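Local coordinates for protein monomethylamine methyltransferase MtmB1 (Methanosarcina barkeri, PDB 1NTH) that catalyses the transfer of the methyl group of monomethylamine to the corrinoid cofactor of its partner protein MtmC, a step of methanogenesis from methylamine, at residues A[41-46]-A[62-67]; A[135-140]-A[159-164]; A[341-346]-A[445-450]; A[178-183]-A[214-219]; A[375-380]-A[422-427]. All coordinates share one frame; numbering follows the deposited sequence. Where two conformers were deposited one is given.

In the fold
The five contacts lie in the TIM-barrel subunit of a dimer of homotrimers. Along the chain they come in the order 1, 2, 4, with interaction 5 nested inside the loop that interaction 3 closes. Interaction 1 joins helices 24-42 and 56-73 and stands apart, its centre 37 to 44 Å from the others. Interactions 2 and 5, centres about 13 Å apart, meet at S136 and D376; interactions 2 and 4, centres about 14 Å apart, touch where F140, M161 and V164 pack on helix 174-193, which carries segment 178-183. Interaction 5 touches interaction 3, centres about 16 Å apart, through T342 and G422. Interactions 2 and 4 touch the same second subunit, at an interface of the hexamer.

Interaction 1. Residues A[41-46]-A[62-67]; sequences QKYGLD and LFKAGF
Y43 and L45 pack onto the helix 56-73 from the turn that ends helix 24-42, a Schellman motif in which G44 leaves the helix with positive phi and its N bonds back to Q41 O at 3.0 Å. No hydrogen bond joins segments 41-46 and 62-67, and the contact rests on van der Waals packing, largely of carbon atoms.

The aromatic part belongs to Y43. Its CG lies anti to the carbonyl carbon (chi1 -74°), and the ring reaches the helix at K64 and A65. One ring face has the backbone N of A65 above it, offset toward the rim, while CD1 lies 3.9 Å from A65 CB. At the far side of the ring CE2 comes to 3.7 Å from K64 CB, the lysine chain crossing the tyrosine at about a right angle and then running on, extended, away from the contact. The hydroxyl of Y43 bonds to E68, which also forms a salt bridge with K42, so the phenol is held at its polar end as well.

The aliphatic part belongs to L45, a buried residue with neighbours on helix 271-288. Its two methyls divide the work: CD2 sits 3.8 Å from the backbone N of L62, and CD1 faces the methyls of two helix residues. L62 presents CD1 to L45 CD1 at 4.0 Å, and A65 CB lies 4.1 Å from that same L45 CD1.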
# COMPACT_ATOMS: atom_id res chain seq x y z
N GLN A 41 -19.53 0.70 -52.41
CA GLN A 41 -19.81 0.15 -53.73
C GLN A 41 -18.80 -0.92 -54.15
O GLN A 41 -19.19 -1.97 -54.68
CB GLN A 41 -19.86 1.28 -54.77
CG GLN A 41 -20.25 0.84 -56.18
CD GLN A 41 -21.53 0.02 -56.24
OE1 GLN A 41 -22.45 0.21 -55.44
NE2 GLN A 41 -21.59 -0.90 -57.19
N LYS A 42 -17.52 -0.67 -53.92
CA LYS A 42 -16.49 -1.63 -54.29
C LYS A 42 -16.69 -2.98 -53.62
O LYS A 42 -16.45 -4.02 -54.24
CB LYS A 42 -15.11 -1.08 -53.92
CG LYS A 42 -13.99 -2.11 -53.93
CD LYS A 42 -12.70 -1.53 -53.35
CE LYS A 42 -11.61 -2.59 -53.26
NZ LYS A 42 -10.34 -2.05 -52.71
N TYR A 43 -17.12 -2.98 -52.36
CA TYR A 43 -17.35 -4.24 -51.65
C TYR A 43 -18.80 -4.68 -51.71
O TYR A 43 -19.16 -5.72 -51.15
CB TYR A 43 -16.89 -4.12 -50.19
CG TYR A 43 -15.39 -4.12 -50.03
CD1 TYR A 43 -14.68 -2.93 -49.90
CD2 TYR A 43 -14.68 -5.32 -50.03
CE1 TYR A 43 -13.29 -2.93 -49.78
CE2 TYR A 43 -13.29 -5.33 -49.91
CZ TYR A 43 -12.61 -4.13 -49.78
OH TYR A 43 -11.24 -4.15 -49.66
N GLY A 44 -19.64 -3.89 -52.38
CA GLY A 44 -21.05 -4.23 -52.51
C GLY A 44 -21.76 -4.44 -51.19
O GLY A 44 -22.56 -5.37 -51.05
N LEU A 45 -21.49 -3.58 -50.22
CA LEU A 45 -22.12 -3.71 -48.91
C LEU A 45 -23.62 -3.42 -48.95
O LEU A 45 -24.06 -2.40 -49.47
CB LEU A 45 -21.44 -2.79 -47.90
CG LEU A 45 -19.93 -3.01 -47.72
CD1 LEU A 45 -19.41 -2.06 -46.64
CD2 LEU A 45 -19.65 -4.46 -47.35
N ASP A 46 -24.39 -4.35 -48.40
CA ASP A 46 -25.84 -4.25 -48.34
C ASP A 46 -26.28 -5.04 -47.11
O ASP A 46 -26.16 -6.26 -47.08
CB ASP A 46 -26.47 -4.86 -49.59
CG ASP A 46 -27.97 -4.64 -49.67
OD1 ASP A 46 -28.58 -4.28 -48.65
OD2 ASP A 46 -28.54 -4.82 -50.77
N LEU A 62 -17.17 -6.07 -44.99
CA LEU A 62 -17.31 -4.88 -44.16
C LEU A 62 -16.01 -4.66 -43.37
O LEU A 62 -15.56 -3.53 -43.20
CB LEU A 62 -18.48 -5.03 -43.18
CG LEU A 62 -18.57 -3.96 -42.08
CD1 LEU A 62 -18.65 -2.57 -42.71
CD2 LEU A 62 -19.79 -4.22 -41.21
N PHE A 63 -15.41 -5.75 -42.90
CA PHE A 63 -14.17 -5.63 -42.15
C PHE A 63 -13.08 -5.08 -43.06
O PHE A 63 -12.34 -4.17 -42.68
CB PHE A 63 -13.73 -6.98 -41.59
CG PHE A 63 -12.42 -6.93 -40.84
CD1 PHE A 63 -12.34 -6.27 -39.62
CD2 PHE A 63 -11.27 -7.48 -41.39
CE1 PHE A 63 -11.12 -6.18 -38.94
CE2 PHE A 63 -10.05 -7.40 -40.72
CZ PHE A 63 -9.98 -6.74 -39.50
N LYS A 64 -12.97 -5.63 -44.26
CA LYS A 64 -11.97 -5.18 -45.21
C LYS A 64 -12.19 -3.71 -45.57
O LYS A 64 -11.23 -2.95 -45.70
CB LYS A 64 -12.00 -6.04 -46.47
CG LYS A 64 -11.49 -7.46 -46.24
CD LYS A 64 -11.53 -8.26 -47.54
CE LYS A 64 -10.96 -9.65 -47.34
NZ LYS A 64 -10.99 -10.45 -48.60
N ALA A 65 -13.45 -3.32 -45.70
CA ALA A 65 -13.79 -1.94 -46.03
C ALA A 65 -13.34 -1.00 -44.90
O ALA A 65 -12.75 0.05 -45.15
CB ALA A 65 -15.29 -1.80 -46.25
N GLY A 66 -13.64 -1.39 -43.66
CA GLY A 66 -13.24 -0.57 -42.52
C GLY A 66 -11.73 -0.44 -42.41
O GLY A 66 -11.22 0.64 -42.12
N PHE A 67 -11.03 -1.54 -42.64
CA PHE A 67 -9.57 -1.56 -42.59
C PHE A 67 -9.03 -0.63 -43.67
O PHE A 67 -8.15 0.20 -43.42
CB PHE A 67 -9.06 -2.98 -42.83
CG PHE A 67 -7.57 -3.14 -42.64
CD1 PHE A 67 -7.07 -3.80 -41.52
CD2 PHE A 67 -6.67 -2.66 -43.59
CE1 PHE A 67 -5.70 -3.98 -41.35
CE2 PHE A 67 -5.30 -2.83 -43.43
CZ PHE A 67 -4.81 -3.49 -42.30

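Interaction 2. Residues A[135-140]-A[159-164]; sequences ISEDVF and GVMTSV
F140 and M161 meet because F140 carries CG anti to its backbone N (chi1 -155°), while M161 has CG beside its own N (chi1 -62°). The two side chains cross at about a right angle. M161 CG stands over one face of the F140 ring, 3.6 Å from the centroid, a CH-pi contact; M161 SD lies over the face too, 4.7 Å from the centroid, a Met-aromatic contact. G159 O approaches the rim of the ring in its plane, and this buried oxygen has no polar partner in the model.

The backbones pair as parallel strands. I135 N donates to V160 O at 2.8 Å, and T162 N returns a bond to I135 O at 3.1 Å. Beyond the bridge, E137 extends its chain toward S163, whose OG donates to E137 OE2 at 2.8 Å, on the anti side and 26° out of the carboxylate plane. One water ties the corner: it accepts from E137 N, donates to S163 OG at 2.7 Å and bonds to T162 OG1. The amides of R165 and G166 also bond to the E137 carboxylate, so S163 OG and two backbone amides hold it.

The two-stranded parallel sheet of 134-135 and 160-161 lies against helix 174-193, where L186 touches both F140 and M161, and M193 of the second subunit packs on E137 and V164.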
# COMPACT_ATOMS: atom_id res chain seq x y z
N ILE A 135 -25.75 16.36 -13.61
CA ILE A 135 -26.40 16.03 -12.35
C ILE A 135 -26.14 17.15 -11.34
O ILE A 135 -25.01 17.63 -11.21
CB ILE A 135 -25.84 14.71 -11.77
CG1 ILE A 135 -26.06 13.56 -12.76
CG2 ILE A 135 -26.49 14.42 -10.42
CD1 ILE A 135 -27.53 13.27 -13.07
N SER A 136 -27.19 17.57 -10.63
CA SER A 136 -27.07 18.62 -9.63
C SER A 136 -26.14 18.18 -8.50
O SER A 136 -26.17 17.03 -8.07
CB SER A 136 -28.45 18.97 -9.06
OG SER A 136 -29.31 19.45 -10.07
N GLU A 137 -25.33 19.11 -8.01
CA GLU A 137 -24.39 18.81 -6.95
C GLU A 137 -25.03 18.22 -5.69
O GLU A 137 -24.52 17.25 -5.13
CB GLU A 137 -23.58 20.06 -6.57
CG GLU A 137 -22.41 19.77 -5.65
CD GLU A 137 -21.53 20.99 -5.36
OE1 GLU A 137 -20.51 20.82 -4.65
OE2 GLU A 137 -21.84 22.10 -5.85
N ASP A 138 -26.16 18.78 -5.26
CA ASP A 138 -26.80 18.29 -4.04
C ASP A 138 -27.36 16.87 -4.08
O ASP A 138 -27.75 16.33 -3.05
CB ASP A 138 -27.88 19.26 -3.54
CG ASP A 138 -28.95 19.54 -4.58
OD1 ASP A 138 -29.13 18.73 -5.51
OD2 ASP A 138 -29.62 20.59 -4.44
N VAL A 139 -27.42 16.27 -5.27
CA VAL A 139 -27.91 14.90 -5.37
C VAL A 139 -26.93 14.03 -6.14
O VAL A 139 -27.28 12.95 -6.61
CB VAL A 139 -29.29 14.82 -6.07
CG1 VAL A 139 -30.36 15.48 -5.21
CG2 VAL A 139 -29.22 15.48 -7.44
N PHE A 140 -25.69 14.50 -6.26
CA PHE A 140 -24.69 13.74 -7.01
C PHE A 140 -24.51 12.33 -6.45
O PHE A 140 -24.51 11.36 -7.20
CB PHE A 140 -23.35 14.48 -7.03
CG PHE A 140 -22.50 14.12 -8.22
CD1 PHE A 140 -22.88 14.50 -9.50
CD2 PHE A 140 -21.33 13.39 -8.05
CE1 PHE A 140 -22.11 14.14 -10.61
CE2 PHE A 140 -20.55 13.03 -9.15
CZ PHE A 140 -20.94 13.40 -10.43
N GLY A 159 -21.53 10.58 -14.02
CA GLY A 159 -22.36 11.67 -14.49
C GLY A 159 -21.47 12.90 -14.44
O GLY A 159 -20.31 12.83 -14.01
N VAL A 160 -22.00 14.04 -14.88
CA VAL A 160 -21.25 15.30 -14.88
C VAL A 160 -21.76 16.20 -13.76
O VAL A 160 -22.96 16.39 -13.61
CB VAL A 160 -21.43 16.04 -16.23
CG1 VAL A 160 -21.00 17.49 -16.11
CG2 VAL A 160 -20.61 15.33 -17.31
N MET A 161 -20.84 16.76 -12.97
CA MET A 161 -21.21 17.66 -11.88
C MET A 161 -21.56 19.02 -12.48
O MET A 161 -20.73 19.62 -13.15
CB MET A 161 -20.05 17.84 -10.90
CG MET A 161 -19.57 16.57 -10.20
SD MET A 161 -18.28 16.89 -8.95
CE MET A 161 -19.29 17.57 -7.60
N THR A 162 -22.79 19.50 -12.26
CA THR A 162 -23.15 20.80 -12.81
C THR A 162 -22.43 21.90 -12.04
O THR A 162 -22.26 23.01 -12.54
CB THR A 162 -24.68 21.05 -12.78
OG1 THR A 162 -25.18 20.89 -11.45
CG2 THR A 162 -25.39 20.08 -13.72
N SER A 163 -22.00 21.58 -10.82
CA SER A 163 -21.25 22.53 -10.01
C SER A 163 -20.46 21.78 -8.95
O SER A 163 -20.78 20.64 -8.60
CB SER A 163 -22.18 23.54 -9.33
OG SER A 163 -22.97 22.95 -8.30
N VAL A 164 -19.40 22.41 -8.47
CA VAL A 164 -18.58 21.85 -7.41
C VAL A 164 -18.35 23.03 -6.47
O VAL A 164 -17.87 24.09 -6.89
CB VAL A 164 -17.25 21.25 -7.94
CG1 VAL A 164 -16.39 22.32 -8.60
CG2 VAL A 164 -16.51 20.57 -6.81
O HOH W 1 -25.35 21.91 -8.95

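Interaction 3. Residues A[341-346]-A[445-450]; sequences CTEMCL and DGARKK
E343 and A447 meet where two helices of the subunit, 343-359 and the C-terminal helix 438-454, pack together at the first turn of the former. That turn is N-capped by T342, whose OG1 accepts from C345 N at 3.3 Å.

The CA atoms of E343 and A447 mark the closest backbone approach. E343 CG lies anti to the backbone N (chi1 -170°) and rests 4.0 Å from A447 CB, with L346 CB on the same methyl at 3.9 Å. L346 and A447 both also touch M385 of helix 380-393, which places this apolar patch among three helices.

The polar part lies beside it. K450, its chain extended, crosses the E343 side chain at about a right angle and sets NZ 2.7 Å from E343 OE1, a salt bridge. The ammonium meets that oxygen on the syn side, 31° out of the carboxylate plane, and K450 CE rides 3.4 Å from E343 OE2. An alanine here in place of E343 would probably leave the K450 ammonium without its charged mate and open a gap over A447 CB where E343 CG packs.

K450 is exposed, so the ion pair is likely to be partly screened by solvent, while the methyl contacts beneath it are buried.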
# COMPACT_ATOMS: atom_id res chain seq x y z
N CYS A 341 -38.85 7.44 -16.35
CA CYS A 341 -40.22 7.17 -15.93
C CYS A 341 -41.23 7.24 -17.07
O CYS A 341 -42.36 7.70 -16.88
CB CYS A 341 -40.62 8.11 -14.80
SG CYS A 341 -41.97 7.48 -13.76
N THR A 342 -40.82 6.80 -18.25
CA THR A 342 -41.70 6.76 -19.41
C THR A 342 -41.46 5.41 -20.07
O THR A 342 -40.34 4.88 -20.05
CB THR A 342 -41.41 7.87 -20.44
OG1 THR A 342 -40.14 7.65 -21.06
CG2 THR A 342 -41.42 9.24 -19.76
N GLU A 343 -42.52 4.83 -20.63
CA GLU A 343 -42.41 3.54 -21.27
C GLU A 343 -41.48 3.59 -22.48
O GLU A 343 -40.70 2.66 -22.72
CB GLU A 343 -43.79 3.05 -21.70
CG GLU A 343 -43.81 1.61 -22.16
CD GLU A 343 -45.21 1.14 -22.51
OE1 GLU A 343 -45.74 1.57 -23.55
OE2 GLU A 343 -45.77 0.34 -21.74
N MET A 344 -41.53 4.68 -23.24
CA MET A 344 -40.69 4.80 -24.42
C MET A 344 -39.20 4.72 -24.08
O MET A 344 -38.45 4.03 -24.76
CB MET A 344 -40.96 6.10 -25.17
CG MET A 344 -40.23 6.17 -26.50
SD MET A 344 -40.65 7.61 -27.48
CE MET A 344 -39.27 7.67 -28.64
N CYS A 345 -38.79 5.43 -23.03
CA CYS A 345 -37.39 5.42 -22.63
C CYS A 345 -36.92 3.98 -22.39
O CYS A 345 -35.88 3.56 -22.88
CB CYS A 345 -37.19 6.25 -21.36
SG CYS A 345 -35.48 6.28 -20.75
N LEU A 346 -37.71 3.23 -21.62
CA LEU A 346 -37.36 1.85 -21.32
C LEU A 346 -37.34 0.97 -22.57
O LEU A 346 -36.46 0.12 -22.71
CB LEU A 346 -38.35 1.27 -20.30
CG LEU A 346 -38.36 1.98 -18.94
CD1 LEU A 346 -39.34 1.28 -18.01
CD2 LEU A 346 -36.95 1.96 -18.33
N ASP A 445 -43.07 -2.19 -15.21
CA ASP A 445 -43.83 -3.42 -15.44
C ASP A 445 -44.51 -3.40 -16.80
O ASP A 445 -44.52 -4.41 -17.51
CB ASP A 445 -44.89 -3.62 -14.36
CG ASP A 445 -44.28 -3.89 -13.00
OD1 ASP A 445 -43.20 -4.51 -12.95
OD2 ASP A 445 -44.90 -3.51 -11.98
N GLY A 446 -45.08 -2.26 -17.16
CA GLY A 446 -45.76 -2.15 -18.44
C GLY A 446 -44.82 -2.40 -19.61
O GLY A 446 -45.17 -3.10 -20.56
N ALA A 447 -43.63 -1.82 -19.54
CA ALA A 447 -42.64 -1.98 -20.60
C ALA A 447 -42.16 -3.43 -20.67
O ALA A 447 -42.03 -4.00 -21.76
CB ALA A 447 -41.46 -1.05 -20.35
N ARG A 448 -41.92 -4.03 -19.51
CA ARG A 448 -41.46 -5.41 -19.44
C ARG A 448 -42.49 -6.34 -20.07
O ARG A 448 -42.14 -7.27 -20.79
CB ARG A 448 -41.22 -5.80 -17.98
CG ARG A 448 -40.30 -6.99 -17.78
CD ARG A 448 -40.22 -7.33 -16.30
NE ARG A 448 -39.03 -8.11 -15.95
CZ ARG A 448 -39.05 -9.36 -15.51
NH1 ARG A 448 -40.21 -9.99 -15.36
NH2 ARG A 448 -37.92 -9.97 -15.19
N LYS A 449 -43.76 -6.07 -19.79
CA LYS A 449 -44.85 -6.89 -20.32
C LYS A 449 -44.85 -6.86 -21.85
O LYS A 449 -45.04 -7.90 -22.49
CB LYS A 449 -46.19 -6.40 -19.78
CG LYS A 449 -47.40 -7.16 -20.34
CD LYS A 449 -47.28 -8.65 -20.08
CE LYS A 449 -48.45 -9.41 -20.70
NZ LYS A 449 -49.75 -8.97 -20.12
N LYS A 450 -44.64 -5.69 -22.43
CA LYS A 450 -44.63 -5.56 -23.88
C LYS A 450 -43.46 -6.33 -24.48
O LYS A 450 -43.58 -6.91 -25.56
CB LYS A 450 -44.55 -4.09 -24.29
CG LYS A 450 -45.84 -3.33 -24.01
CD LYS A 450 -45.83 -1.95 -24.65
CE LYS A 450 -47.17 -1.26 -24.43
NZ LYS A 450 -47.26 0.05 -25.13

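Interaction 4. Residues A[178-183]-A[214-219]; sequences LAAKTE and ISADCT
K181 reaches across from its helix to the loop 214-219 and makes the direct hydrogen bond of the contact. Its chain is bent at chi4 (-66°), which brings NZ to S215 O at 2.8 Å, in the plane of that carbonyl and on a lone pair. The ammonium has a second hold outside the chain, OD1 of N252 of the fourth subunit, so this buried charge is shared between a loop of its own subunit and a neighbour. H248 of the fourth subunit also packs on K181, and N252 of that subunit packs on C218.

Water adds a less certain polar link. One molecule lies 3.0 Å from K181 O and 2.7 Å from A216 O and can donate to either, though other acceptors compete for its protons. K181 and A216 are also the point of closest CA approach.

The segment 178-183 lies in the N-terminal half of helix 174-193, and the loop follows helix 210-214 on the way to barrel strand 227-231.

Nonpolar and sulfur contacts fill the rest. C218 SG lies 3.7 Å from K181 CB and also near CG, at the root of the lysine chain. A180 CB touches S215 OG at 3.4 Å; that hydroxyl bonds to G212 O. A180 CB and A216 CB are 4.3 Å apart, with P204 also against A216.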
# COMPACT_ATOMS: atom_id res chain seq x y z
N LEU A 178 -10.75 20.44 -9.59
CA LEU A 178 -11.46 20.01 -8.39
C LEU A 178 -12.57 19.02 -8.75
O LEU A 178 -12.72 17.98 -8.10
CB LEU A 178 -12.05 21.22 -7.66
CG LEU A 178 -12.87 20.92 -6.39
CD1 LEU A 178 -11.99 20.20 -5.37
CD2 LEU A 178 -13.42 22.22 -5.81
N ALA A 179 -13.34 19.34 -9.79
CA ALA A 179 -14.43 18.46 -10.21
C ALA A 179 -13.92 17.11 -10.72
O ALA A 179 -14.52 16.08 -10.45
CB ALA A 179 -15.28 19.14 -11.29
N ALA A 180 -12.81 17.13 -11.46
CA ALA A 180 -12.24 15.90 -12.00
C ALA A 180 -11.89 14.91 -10.89
O ALA A 180 -12.14 13.71 -11.02
CB ALA A 180 -11.00 16.22 -12.84
N LYS A 181 -11.29 15.41 -9.81
CA LYS A 181 -10.92 14.53 -8.70
C LYS A 181 -12.15 14.18 -7.87
O LYS A 181 -12.37 13.02 -7.52
CB LYS A 181 -9.88 15.21 -7.80
CG LYS A 181 -8.55 15.52 -8.47
CD LYS A 181 -7.57 16.08 -7.45
CE LYS A 181 -6.30 16.62 -8.10
NZ LYS A 181 -5.47 15.56 -8.75
N THR A 182 -12.95 15.20 -7.57
CA THR A 182 -14.15 15.03 -6.73
C THR A 182 -15.21 14.09 -7.30
O THR A 182 -15.81 13.30 -6.56
CB THR A 182 -14.79 16.41 -6.46
OG1 THR A 182 -13.83 17.26 -5.82
CG2 THR A 182 -16.02 16.27 -5.57
N GLU A 183 -15.44 14.19 -8.60
CA GLU A 183 -16.42 13.36 -9.29
C GLU A 183 -16.34 11.89 -8.88
O GLU A 183 -17.30 11.33 -8.35
CB GLU A 183 -16.21 13.51 -10.80
CG GLU A 183 -17.06 12.63 -11.69
CD GLU A 183 -16.64 12.76 -13.14
OE1 GLU A 183 -16.11 11.79 -13.71
OE2 GLU A 183 -16.84 13.86 -13.71
N ILE A 214 -6.36 14.83 -16.97
CA ILE A 214 -5.13 14.30 -16.40
C ILE A 214 -5.08 14.38 -14.87
O ILE A 214 -4.40 13.59 -14.22
CB ILE A 214 -3.91 15.01 -17.05
CG1 ILE A 214 -3.80 14.58 -18.51
CG2 ILE A 214 -2.62 14.68 -16.29
CD1 ILE A 214 -2.78 15.35 -19.33
N SER A 215 -5.84 15.31 -14.29
CA SER A 215 -5.85 15.46 -12.83
C SER A 215 -6.77 14.46 -12.13
O SER A 215 -6.72 14.33 -10.91
CB SER A 215 -6.31 16.87 -12.44
OG SER A 215 -7.71 17.02 -12.63
N ALA A 216 -7.58 13.73 -12.90
CA ALA A 216 -8.53 12.78 -12.34
C ALA A 216 -7.97 11.59 -11.56
O ALA A 216 -8.63 11.11 -10.63
CB ALA A 216 -9.47 12.28 -13.43
N ASP A 217 -6.79 11.10 -11.92
CA ASP A 217 -6.21 9.98 -11.18
C ASP A 217 -5.74 10.52 -9.83
O ASP A 217 -4.87 11.38 -9.77
CB ASP A 217 -5.01 9.37 -11.92
CG ASP A 217 -5.41 8.36 -12.98
OD1 ASP A 217 -6.59 7.94 -12.99
OD2 ASP A 217 -4.55 7.97 -13.79
N CYS A 218 -6.32 10.02 -8.74
CA CYS A 218 -5.95 10.48 -7.41
C CYS A 218 -6.40 9.51 -6.34
O CYS A 218 -7.24 8.64 -6.58
CB CYS A 218 -6.56 11.86 -7.14
SG CYS A 218 -8.36 11.90 -7.15
N THR A 219 -5.84 9.67 -5.14
CA THR A 219 -6.20 8.80 -4.03
C THR A 219 -7.67 8.98 -3.71
O THR A 219 -8.15 10.10 -3.53
CB THR A 219 -5.37 9.13 -2.77
OG1 THR A 219 -3.99 8.90 -3.04
CG2 THR A 219 -5.81 8.26 -1.60
O HOH W 2 -11.04 11.06 -9.41

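Interaction 5. Residues A[375-380]-A[422-427]; sequences TDKTTG and GKTFQE
D376 O and F425 N form the tight centre of the contact, a 2.8 Å hydrogen bond whose donor is tilted 22° from the carbonyl plane. D376 O also has a weaker CA-H...O contact from T424 CA at 3.4 Å, where the loop 375-380 meets the start of helix 425-428. That helix begins with a capping box: T424 N donates to E427 OE1 at 3.0 Å, with a weak return bond from E427 N to T424 OG1. On the buried side T379 CG2 sits near the plane of the F425 ring at its edge, 4.1 Å from F425 CD1, and P142 and V143 of helix 140-148 also touch F425. D376 is fixed further by S136, which bonds to its OD2.

The outer side is looser and belongs to K377. Its CG is anti to the carbonyl carbon (chi1 -72°), which sets K377 CG 3.8 Å from T424 CG2. The extended chain then carries K377 NZ to G422 O at 3.1 Å, from well above the carbonyl plane, with A421 O as a further partner. An alanine in place of K377 would probably leave both carbonyls without this donor and open a gap beside the methyl of T424.

E427 OE1 lies 5.6 Å from K377 NZ, too far for a direct pair, but near enough that its negative charge would probably favour the ammonium, which otherwise binds backbone oxygens.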
# COMPACT_ATOMS: atom_id res chain seq x y z
N THR A 375 -30.66 18.11 -17.04
CA THR A 375 -30.20 17.93 -15.66
C THR A 375 -31.07 17.00 -14.82
O THR A 375 -32.29 17.13 -14.76
CB THR A 375 -30.09 19.29 -14.95
OG1 THR A 375 -29.21 20.14 -15.69
CG2 THR A 375 -29.55 19.12 -13.54
N ASP A 376 -30.40 16.04 -14.19
CA ASP A 376 -31.01 15.05 -13.30
C ASP A 376 -31.99 14.07 -13.93
O ASP A 376 -32.68 13.35 -13.21
CB ASP A 376 -31.68 15.76 -12.12
CG ASP A 376 -30.70 16.56 -11.28
OD1 ASP A 376 -29.52 16.15 -11.20
OD2 ASP A 376 -31.10 17.59 -10.69
N LYS A 377 -32.05 14.00 -15.26
CA LYS A 377 -32.97 13.06 -15.89
C LYS A 377 -32.34 11.72 -16.28
O LYS A 377 -32.33 11.34 -17.45
CB LYS A 377 -33.66 13.70 -17.10
CG LYS A 377 -34.71 14.74 -16.69
CD LYS A 377 -35.73 15.00 -17.78
CE LYS A 377 -36.82 15.94 -17.27
NZ LYS A 377 -37.89 16.17 -18.28
N THR A 378 -31.82 11.02 -15.28
CA THR A 378 -31.21 9.70 -15.44
C THR A 378 -31.34 9.00 -14.09
O THR A 378 -31.06 9.60 -13.05
CB THR A 378 -29.70 9.77 -15.79
OG1 THR A 378 -29.00 10.45 -14.75
CG2 THR A 378 -29.48 10.49 -17.11
N THR A 379 -31.78 7.75 -14.10
CA THR A 379 -31.90 7.00 -12.84
C THR A 379 -31.52 5.54 -13.04
O THR A 379 -31.50 5.04 -14.17
CB THR A 379 -33.34 7.02 -12.27
OG1 THR A 379 -34.12 6.01 -12.91
CG2 THR A 379 -33.99 8.38 -12.48
N GLY A 380 -31.23 4.86 -11.94
CA GLY A 380 -30.84 3.46 -11.99
C GLY A 380 -31.88 2.53 -12.59
O GLY A 380 -31.54 1.44 -13.03
N GLY A 422 -40.31 12.94 -19.79
CA GLY A 422 -39.99 12.16 -18.61
C GLY A 422 -39.80 13.01 -17.37
O GLY A 422 -40.10 14.20 -17.36
N LYS A 423 -39.28 12.38 -16.31
CA LYS A 423 -39.07 13.07 -15.05
C LYS A 423 -37.64 13.04 -14.56
O LYS A 423 -36.82 12.24 -15.02
CB LYS A 423 -39.97 12.44 -13.98
CG LYS A 423 -41.46 12.53 -14.29
CD LYS A 423 -42.30 11.97 -13.16
CE LYS A 423 -43.78 12.17 -13.43
NZ LYS A 423 -44.61 11.72 -12.28
N THR A 424 -37.33 13.93 -13.62
CA THR A 424 -36.00 13.99 -13.03
C THR A 424 -35.94 12.95 -11.93
O THR A 424 -36.97 12.40 -11.52
CB THR A 424 -35.71 15.36 -12.39
OG1 THR A 424 -36.67 15.61 -11.36
CG2 THR A 424 -35.78 16.47 -13.43
N PHE A 425 -34.73 12.68 -11.46
CA PHE A 425 -34.50 11.72 -10.39
C PHE A 425 -35.37 12.08 -9.18
O PHE A 425 -36.00 11.21 -8.57
CB PHE A 425 -33.02 11.75 -10.00
CG PHE A 425 -32.69 10.97 -8.75
CD1 PHE A 425 -32.71 9.58 -8.76
CD2 PHE A 425 -32.33 11.63 -7.58
CE1 PHE A 425 -32.37 8.86 -7.61
CE2 PHE A 425 -31.99 10.92 -6.43
CZ PHE A 425 -32.01 9.53 -6.45
N GLN A 426 -35.39 13.36 -8.84
CA GLN A 426 -36.15 13.85 -7.69
C GLN A 426 -37.66 13.61 -7.82
O GLN A 426 -38.36 13.52 -6.81
CB GLN A 426 -35.90 15.34 -7.48
CG GLN A 426 -34.47 15.73 -7.09
CD GLN A 426 -33.58 16.04 -8.29
OE1 GLN A 426 -32.64 16.83 -8.18
NE2 GLN A 426 -33.86 15.42 -9.42
N GLU A 427 -38.14 13.51 -9.05
CA GLU A 427 -39.57 13.32 -9.29
C GLU A 427 -40.03 11.86 -9.34
O GLU A 427 -41.16 11.57 -8.96
CB GLU A 427 -39.98 14.02 -10.60
CG GLU A 427 -39.69 15.51 -10.62
CD GLU A 427 -40.08 16.17 -11.93
OE1 GLU A 427 -39.58 15.75 -12.99
OE2 GLU A 427 -40.89 17.12 -11.90